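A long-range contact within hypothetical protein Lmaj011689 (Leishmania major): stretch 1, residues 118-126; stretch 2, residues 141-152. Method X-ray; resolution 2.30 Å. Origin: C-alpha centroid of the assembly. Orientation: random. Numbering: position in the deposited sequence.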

ATOM      1  N   VAL A 118      -3.099  -2.066  22.659  1.00 33.65           N
ATOM      2  CA  VAL A 118      -4.280  -1.420  22.102  1.00 31.75           C
ATOM      3  C   VAL A 118      -4.787  -2.239  20.919  1.00 30.30           C
ATOM      4  O   VAL A 118      -4.035  -2.582  20.014  1.00 30.00           O
ATOM      5  CB  VAL A 118      -3.998   0.026  21.661  1.00 31.67           C
ATOM      6  CG1 VAL A 118      -5.263   0.676  21.107  1.00 30.98           C
ATOM      7  CG2 VAL A 118      -3.461   0.848  22.835  1.00 31.40           C
ATOM      8  N   LEU A 119      -6.077  -2.543  20.952  1.00 28.60           N
ATOM      9  CA  LEU A 119      -6.731  -3.365  19.947  1.00 27.06           C
ATOM     10  C   LEU A 119      -7.258  -2.489  18.822  1.00 26.40           C
ATOM     11  O   LEU A 119      -8.014  -1.550  19.063  1.00 25.91           O
ATOM     12  CB  LEU A 119      -7.871  -4.116  20.609  1.00 26.86           C
ATOM     13  CG  LEU A 119      -8.633  -5.181  19.839  1.00 27.71           C
ATOM     14  CD1 LEU A 119      -7.709  -6.267  19.292  1.00 27.27           C
ATOM     15  CD2 LEU A 119      -9.668  -5.757  20.789  1.00 28.48           C
ATOM     16  N   ASN A 120      -6.862  -2.801  17.593  1.00 25.85           N
ATOM     17  CA  ASN A 120      -7.226  -1.987  16.434  1.00 25.52           C
ATOM     18  C   ASN A 120      -8.123  -2.670  15.402  1.00 25.48           C
ATOM     19  O   ASN A 120      -8.795  -1.987  14.636  1.00 24.96           O
ATOM     20  CB  ASN A 120      -5.957  -1.467  15.757  1.00 25.51           C
ATOM     21  CG  ASN A 120      -5.244  -0.420  16.592  1.00 25.19           C
ATOM     22  OD1 ASN A 120      -5.868   0.502  17.121  1.00 25.14           O
ATOM     23  ND2 ASN A 120      -3.933  -0.564  16.724  1.00 23.05           N
ATOM     24  N   ASN A 121      -8.139  -4.001  15.370  1.00 25.62           N
ATOM     25  CA  ASN A 121      -8.991  -4.719  14.423  1.00 25.78           C
ATOM     26  C   ASN A 121      -9.139  -6.190  14.778  1.00 25.60           C
ATOM     27  O   ASN A 121      -8.202  -6.807  15.261  1.00 25.31           O
ATOM     28  CB  ASN A 121      -8.439  -4.599  12.997  1.00 26.05           C
ATOM     29  CG  ASN A 121      -9.485  -4.918  11.939  1.00 27.61           C
ATOM     30  OD1 ASN A 121     -10.296  -4.062  11.581  1.00 29.31           O
ATOM     31  ND2 ASN A 121      -9.482  -6.159  11.450  1.00 27.10           N
ATOM     32  N   ILE A 122     -10.326  -6.735  14.526  1.00 25.83           N
ATOM     33  CA  ILE A 122     -10.616  -8.156  14.716  1.00 25.92           C
ATOM     34  C   ILE A 122     -11.392  -8.656  13.508  1.00 25.53           C
ATOM     35  O   ILE A 122     -12.425  -8.091  13.152  1.00 25.58           O
ATOM     36  CB  ILE A 122     -11.476  -8.387  15.967  1.00 26.48           C
ATOM     37  CG1 ILE A 122     -10.825  -7.769  17.204  1.00 27.32           C
ATOM     38  CG2 ILE A 122     -11.712  -9.891  16.174  1.00 26.41           C
ATOM     39  CD1 ILE A 122     -11.732  -7.768  18.395  1.00 29.39           C
ATOM     40  N   ARG A 123     -10.902  -9.726  12.898  1.00 24.87           N
ATOM     41  CA  ARG A 123     -11.528 -10.300  11.715  1.00 24.14           C
ATOM     42  C   ARG A 123     -11.328 -11.811  11.699  1.00 24.61           C
ATOM     43  O   ARG A 123     -10.474 -12.325  12.405  1.00 25.03           O
ATOM     44  CB  ARG A 123     -10.906  -9.675  10.472  1.00 23.34           C
ATOM     45  CG  ARG A 123      -9.446 -10.043  10.285  1.00 20.64           C
ATOM     46  CD  ARG A 123      -8.797  -9.338   9.141  1.00 19.62           C
ATOM     47  NE  ARG A 123      -9.414  -9.733   7.879  1.00 20.12           N
ATOM     48  CZ  ARG A 123      -9.043  -9.286   6.687  1.00 20.60           C
ATOM     49  NH1 ARG A 123      -8.049  -8.415   6.570  1.00 21.12           N
ATOM     50  NH2 ARG A 123      -9.662  -9.719   5.602  1.00 21.31           N
ATOM     51  N   PHE A 124     -12.101 -12.514  10.879  1.00 24.96           N
ATOM     52  CA  PHE A 124     -12.030 -13.971  10.804  1.00 25.20           C
ATOM     53  C   PHE A 124     -11.829 -14.467   9.377  1.00 26.02           C
ATOM     54  O   PHE A 124     -12.175 -13.779   8.420  1.00 25.82           O
ATOM     55  CB  PHE A 124     -13.304 -14.586  11.362  1.00 24.81           C
ATOM     56  CG  PHE A 124     -13.508 -14.342  12.822  1.00 24.74           C
ATOM     57  CD1 PHE A 124     -12.833 -15.101  13.765  1.00 24.18           C
ATOM     58  CD2 PHE A 124     -14.386 -13.359  13.258  1.00 24.76           C
ATOM     59  CE1 PHE A 124     -13.028 -14.882  15.117  1.00 24.64           C
ATOM     60  CE2 PHE A 124     -14.582 -13.136  14.605  1.00 24.90           C
ATOM     61  CZ  PHE A 124     -13.903 -13.900  15.538  1.00 25.11           C
ATOM     62  N   TYR A 125     -11.272 -15.674   9.262  1.00 26.79           N
ATOM     63  CA  TYR A 125     -11.055 -16.354   7.986  1.00 27.68           C
ATOM     64  C   TYR A 125     -11.461 -17.821   8.128  1.00 29.04           C
ATOM     65  O   TYR A 125     -11.278 -18.414   9.186  1.00 28.04           O
ATOM     66  CB  TYR A 125      -9.582 -16.315   7.577  1.00 27.52           C
ATOM     67  CG  TYR A 125      -8.934 -14.949   7.508  1.00 27.97           C
ATOM     68  CD1 TYR A 125      -8.948 -14.207   6.331  1.00 27.56           C
ATOM     69  CD2 TYR A 125      -8.267 -14.421   8.608  1.00 27.67           C
ATOM     70  CE1 TYR A 125      -8.335 -12.961   6.264  1.00 28.52           C
ATOM     71  CE2 TYR A 125      -7.644 -13.183   8.545  1.00 28.04           C
ATOM     72  CZ  TYR A 125      -7.682 -12.458   7.376  1.00 28.07           C
ATOM     73  OH  TYR A 125      -7.061 -11.228   7.328  1.00 27.91           O
ATOM     74  N   ASP A 126     -11.978 -18.416   7.054  1.00 31.16           N
ATOM     75  CA  ASP A 126     -12.399 -19.819   7.088  1.00 33.09           C
ATOM     76  C   ASP A 126     -11.214 -20.773   7.230  1.00 34.01           C
ATOM     77  O   ASP A 126     -11.350 -21.834   7.836  1.00 34.18           O
ATOM     78  CB  ASP A 126     -13.199 -20.178   5.834  1.00 33.48           C
ATOM     79  CG  ASP A 126     -14.564 -19.516   5.799  1.00 35.10           C
ATOM     80  OD1 ASP A 126     -15.192 -19.182   6.830  1.00 36.64           O
ATOM     81  OD2 ASP A 126     -15.087 -19.296   4.688  1.00 37.55           O
TER
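Stretch 2 141-152: KRNELYTGPLVH

A strand with a free edge need not be covered by another strand; an irregular segment can follow it closely if side chains and ordered water take over the hydrogen bonding that a sheet partner would otherwise provide. The contact between residues 118-126 and 141-152 of Lmaj011689 illustrates the principle. The first stretch is extended from Val118 through Tyr125. The second starts in the last part of a helix, runs through a loop and enters a 3-10 segment at Val151. The two run antiparallel in register: Asn121 lies nearest Val151, Arg123 nearest Gly148 and Tyr125 nearest Leu145, with CA-CA separations of 6.1, 4.9 and 8.6 Å. The chains are therefore closest in the middle, and together they bury 530 Å². No direct hydrogen bond joins backbone to backbone across the contact.

Val118 is out of reach of the second stretch, so the contact opens with Leu119, whose O lies 3.6 Å from CG1 of Val151. The side chain of Asn120 points away, yet its backbone takes part: O of Asn120 is 3.5 Å from CG2 of Val151. The same methyl, CG2 of Val151, packs 3.7 Å from CA of Asn121, so one valine, directed toward the strand, touches four successive residues, the last of them Ile122, whose N is 4.4 Å from CG2 of Val151. Water 1 adds a polar link here, accepting from N of Val151 (3.1 Å) and donating to O of Asn120 (2.8 Å).

Asn121 leaves the strand sideways, but its amide end reaches the loop, where ND2 donates to O of Thr147 at 3.0 Å. At Ile122 the link is again through solvent: water 3 accepts from N of Ile122 (2.9 Å) and donates to O of Pro149 (2.7 Å). The close approach of the chains depends on Gly148, whose CA is 3.7 Å from O of Ile122. A CB there would come within 2.2 Å of that oxygen, and the backbone angles of 94/173 by themselves call for glycine.

Arg123 has the largest covered area in either stretch. It points toward the loop, with its CB 3.5 Å from O of Thr147, and its long side chain extends back to the helical end, where NH2 donates to O of Arg142 at 2.9 Å. That oxygen also accepts from N of Leu145 at 3.1 Å, so the arginine joins a turn already closed by its own backbone. CG2 of Thr147 lies over one face of the guanidinium, 3.8 Å from NH1, while Arg142 O and Leu145 CB sit at its edge.

Phe124 makes no direct contact, but its backbone is tied to the loop by two waters. Water 6 accepts from N of Phe124 (2.8 Å) and donates to O of Tyr146 (3.2 Å); water 4 donates to O of Phe124 (2.6 Å) and to O of Tyr146 (2.7 Å). Tyr125 closes the strand, the edge of its ring meeting Leu145 with CD1 to CD1 at 4.0 Å. Beyond it, Asp126 is out of reach.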

ATOM      1  N   LYS A 141      -6.031 -11.176  -1.693  1.00 36.22           N
ATOM      2  CA  LYS A 141      -7.220 -11.998  -1.471  1.00 36.37           C
ATOM      3  C   LYS A 141      -7.894 -11.585  -0.167  1.00 34.91           C
ATOM      4  O   LYS A 141      -9.110 -11.433  -0.114  1.00 35.30           O
ATOM      5  CB  LYS A 141      -6.866 -13.487  -1.427  1.00 37.02           C
ATOM      6  CG  LYS A 141      -6.271 -14.018  -2.733  1.00 40.53           C
ATOM      7  CD  LYS A 141      -6.099 -15.532  -2.700  1.00 44.25           C
ATOM      8  CE  LYS A 141      -5.082 -16.006  -3.736  1.00 46.16           C
ATOM      9  NZ  LYS A 141      -3.671 -15.842  -3.264  1.00 47.51           N
ATOM     10  N   ARG A 142      -7.092 -11.394   0.876  1.00 33.34           N
ATOM     11  CA  ARG A 142      -7.595 -10.937   2.171  1.00 31.86           C
ATOM     12  C   ARG A 142      -8.201  -9.534   2.084  1.00 31.24           C
ATOM     13  O   ARG A 142      -9.177  -9.236   2.767  1.00 30.07           O
ATOM     14  CB  ARG A 142      -6.476 -10.923   3.209  1.00 31.56           C
ATOM     15  CG  ARG A 142      -6.048 -12.283   3.715  1.00 31.01           C
ATOM     16  CD  ARG A 142      -5.207 -12.192   4.984  1.00 30.11           C
ATOM     17  NE  ARG A 142      -3.904 -11.578   4.734  1.00 29.50           N
ATOM     18  CZ  ARG A 142      -2.826 -12.228   4.297  1.00 30.82           C
ATOM     19  NH1 ARG A 142      -2.864 -13.534   4.052  1.00 31.62           N
ATOM     20  NH2 ARG A 142      -1.693 -11.566   4.098  1.00 29.83           N
ATOM     21  N   ASN A 143      -7.623  -8.686   1.232  1.00 30.74           N
ATOM     22  CA  ASN A 143      -8.091  -7.311   1.060  1.00 30.63           C
ATOM     23  C   ASN A 143      -9.540  -7.230   0.568  1.00 29.81           C
ATOM     24  O   ASN A 143     -10.212  -6.234   0.802  1.00 29.62           O
ATOM     25  CB  ASN A 143      -7.175  -6.547   0.088  1.00 30.94           C
ATOM     26  CG  ASN A 143      -5.850  -6.124   0.718  1.00 31.94           C
ATOM     27  OD1 ASN A 143      -5.687  -6.139   1.940  1.00 32.35           O
ATOM     28  ND2 ASN A 143      -4.896  -5.741  -0.122  1.00 33.47           N
ATOM     29  N   GLU A 144     -10.010  -8.278  -0.109  1.00 29.11           N
ATOM     30  CA  GLU A 144     -11.376  -8.330  -0.631  1.00 28.72           C
ATOM     31  C   GLU A 144     -12.409  -8.835   0.372  1.00 27.37           C
ATOM     32  O   GLU A 144     -13.604  -8.627   0.171  1.00 26.94           O
ATOM     33  CB  GLU A 144     -11.439  -9.252  -1.848  1.00 29.40           C
ATOM     34  CG  GLU A 144     -10.652  -8.789  -3.057  1.00 32.76           C
ATOM     35  CD  GLU A 144     -10.919  -9.671  -4.264  1.00 36.24           C
ATOM     36  OE1 GLU A 144     -10.640 -10.887  -4.183  1.00 37.86           O
ATOM     37  OE2 GLU A 144     -11.425  -9.153  -5.283  1.00 38.58           O
ATOM     38  N   LEU A 145     -11.969  -9.543   1.408  1.00 26.19           N
ATOM     39  CA  LEU A 145     -12.887 -10.119   2.387  1.00 25.34           C
ATOM     40  C   LEU A 145     -13.315  -9.084   3.430  1.00 25.27           C
ATOM     41  O   LEU A 145     -12.717  -8.011   3.539  1.00 25.14           O
ATOM     42  CB  LEU A 145     -12.238 -11.316   3.089  1.00 24.95           C
ATOM     43  CG  LEU A 145     -11.715 -12.462   2.214  1.00 24.85           C
ATOM     44  CD1 LEU A 145     -11.095 -13.543   3.076  1.00 24.64           C
ATOM     45  CD2 LEU A 145     -12.805 -13.063   1.351  1.00 23.98           C
ATOM     46  N   TYR A 146     -14.349  -9.428   4.197  1.00 24.97           N
ATOM     47  CA  TYR A 146     -14.845  -8.582   5.281  1.00 24.90           C
ATOM     48  C   TYR A 146     -13.803  -8.474   6.390  1.00 24.74           C
ATOM     49  O   TYR A 146     -13.443  -9.476   7.001  1.00 24.22           O
ATOM     50  CB  TYR A 146     -16.137  -9.165   5.854  1.00 24.89           C
ATOM     51  CG  TYR A 146     -16.697  -8.426   7.050  1.00 25.69           C
ATOM     52  CD1 TYR A 146     -17.031  -7.073   6.977  1.00 26.08           C
ATOM     53  CD2 TYR A 146     -16.917  -9.091   8.255  1.00 26.45           C
ATOM     54  CE1 TYR A 146     -17.562  -6.400   8.082  1.00 26.19           C
ATOM     55  CE2 TYR A 146     -17.443  -8.430   9.354  1.00 26.55           C
ATOM     56  CZ  TYR A 146     -17.767  -7.089   9.267  1.00 27.30           C
ATOM     57  OH  TYR A 146     -18.285  -6.451  10.372  1.00 28.12           O
ATOM     58  N   THR A 147     -13.342  -7.254   6.655  1.00 24.53           N
ATOM     59  CA  THR A 147     -12.290  -7.014   7.638  1.00 24.73           C
ATOM     60  C   THR A 147     -12.816  -6.770   9.051  1.00 24.88           C
ATOM     61  O   THR A 147     -12.040  -6.452   9.948  1.00 24.51           O
ATOM     62  CB  THR A 147     -11.410  -5.816   7.207  1.00 24.82           C
ATOM     63  OG1 THR A 147     -12.199  -4.617   7.121  1.00 24.81           O
ATOM     64  CG2 THR A 147     -10.854  -6.018   5.796  1.00 25.03           C
ATOM     65  N   GLY A 148     -14.123  -6.913   9.253  1.00 25.18           N
ATOM     66  CA  GLY A 148     -14.715  -6.721  10.565  1.00 25.96           C
ATOM     67  C   GLY A 148     -15.227  -5.305  10.764  1.00 26.29           C
ATOM     68  O   GLY A 148     -14.974  -4.437   9.936  1.00 26.72           O
ATOM     69  N   PRO A 149     -15.923  -5.064  11.874  1.00 26.72           N
ATOM     70  CA  PRO A 149     -16.485  -3.741  12.171  1.00 27.43           C
ATOM     71  C   PRO A 149     -15.410  -2.793  12.685  1.00 28.26           C
ATOM     72  O   PRO A 149     -14.334  -3.244  13.059  1.00 28.00           O
ATOM     73  CB  PRO A 149     -17.483  -4.046  13.288  1.00 27.22           C
ATOM     74  CG  PRO A 149     -16.838  -5.161  14.030  1.00 26.44           C
ATOM     75  CD  PRO A 149     -16.188  -6.018  12.965  1.00 26.38           C
ATOM     76  N   LEU A 150     -15.698  -1.498  12.691  1.00 29.80           N
ATOM     77  CA  LEU A 150     -14.791  -0.517  13.277  1.00 30.95           C
ATOM     78  C   LEU A 150     -14.762  -0.682  14.795  1.00 32.08           C
ATOM     79  O   LEU A 150     -15.798  -0.613  15.458  1.00 32.19           O
ATOM     80  CB  LEU A 150     -15.216   0.899  12.899  1.00 31.03           C
ATOM     81  CG  LEU A 150     -15.246   1.183  11.396  1.00 31.35           C
ATOM     82  CD1 LEU A 150     -15.734   2.603  11.128  1.00 31.24           C
ATOM     83  CD2 LEU A 150     -13.870   0.958  10.776  1.00 31.48           C
ATOM     84  N   VAL A 151     -13.563  -0.915  15.326  1.00 33.59           N
ATOM     85  CA  VAL A 151     -13.370  -1.211  16.748  1.00 35.02           C
ATOM     86  C   VAL A 151     -13.776  -0.044  17.657  1.00 35.97           C
ATOM     87  O   VAL A 151     -14.235  -0.268  18.777  1.00 35.55           O
ATOM     88  CB  VAL A 151     -11.904  -1.635  17.020  1.00 35.25           C
ATOM     89  CG1 VAL A 151     -11.595  -1.653  18.495  1.00 36.75           C
ATOM     90  CG2 VAL A 151     -11.646  -3.016  16.437  1.00 35.35           C
ATOM     91  N   HIS A 152     -13.612   1.188  17.172  1.00 37.36           N
ATOM     92  CA  HIS A 152     -14.013   2.384  17.921  1.00 38.68           C
ATOM     93  C   HIS A 152     -15.519   2.419  18.206  1.00 38.47           C
ATOM     94  O   HIS A 152     -15.954   2.971  19.219  1.00 38.64           O
ATOM     95  CB  HIS A 152     -13.610   3.659  17.167  1.00 39.46           C
ATOM     96  CG  HIS A 152     -14.345   4.885  17.618  1.00 41.83           C
ATOM     97  ND1 HIS A 152     -14.136   5.465  18.850  1.00 44.12           N
ATOM     98  CD2 HIS A 152     -15.303   5.626  17.011  1.00 44.11           C
ATOM     99  CE1 HIS A 152     -14.926   6.516  18.981  1.00 45.36           C
ATOM    100  NE2 HIS A 152     -15.646   6.636  17.879  1.00 45.38           N
TER
HETATM  101  O   HOH W   1     -11.257  -1.691  13.420  1.00 26.28           O
HETATM  102  O   HOH W   2     -12.543  -3.406   9.588  1.00 35.03           O
HETATM  103  O   HOH W   3     -12.397  -5.136  13.183  1.00 36.54           O
HETATM  104  O   HOH W   4     -11.795 -11.607   6.958  1.00 29.31           O
HETATM  105  O   HOH W   5      -6.345  -7.139   4.352  1.00 35.12           O
HETATM  106  O   HOH W   6     -14.157 -11.024   9.700  1.00 24.43           O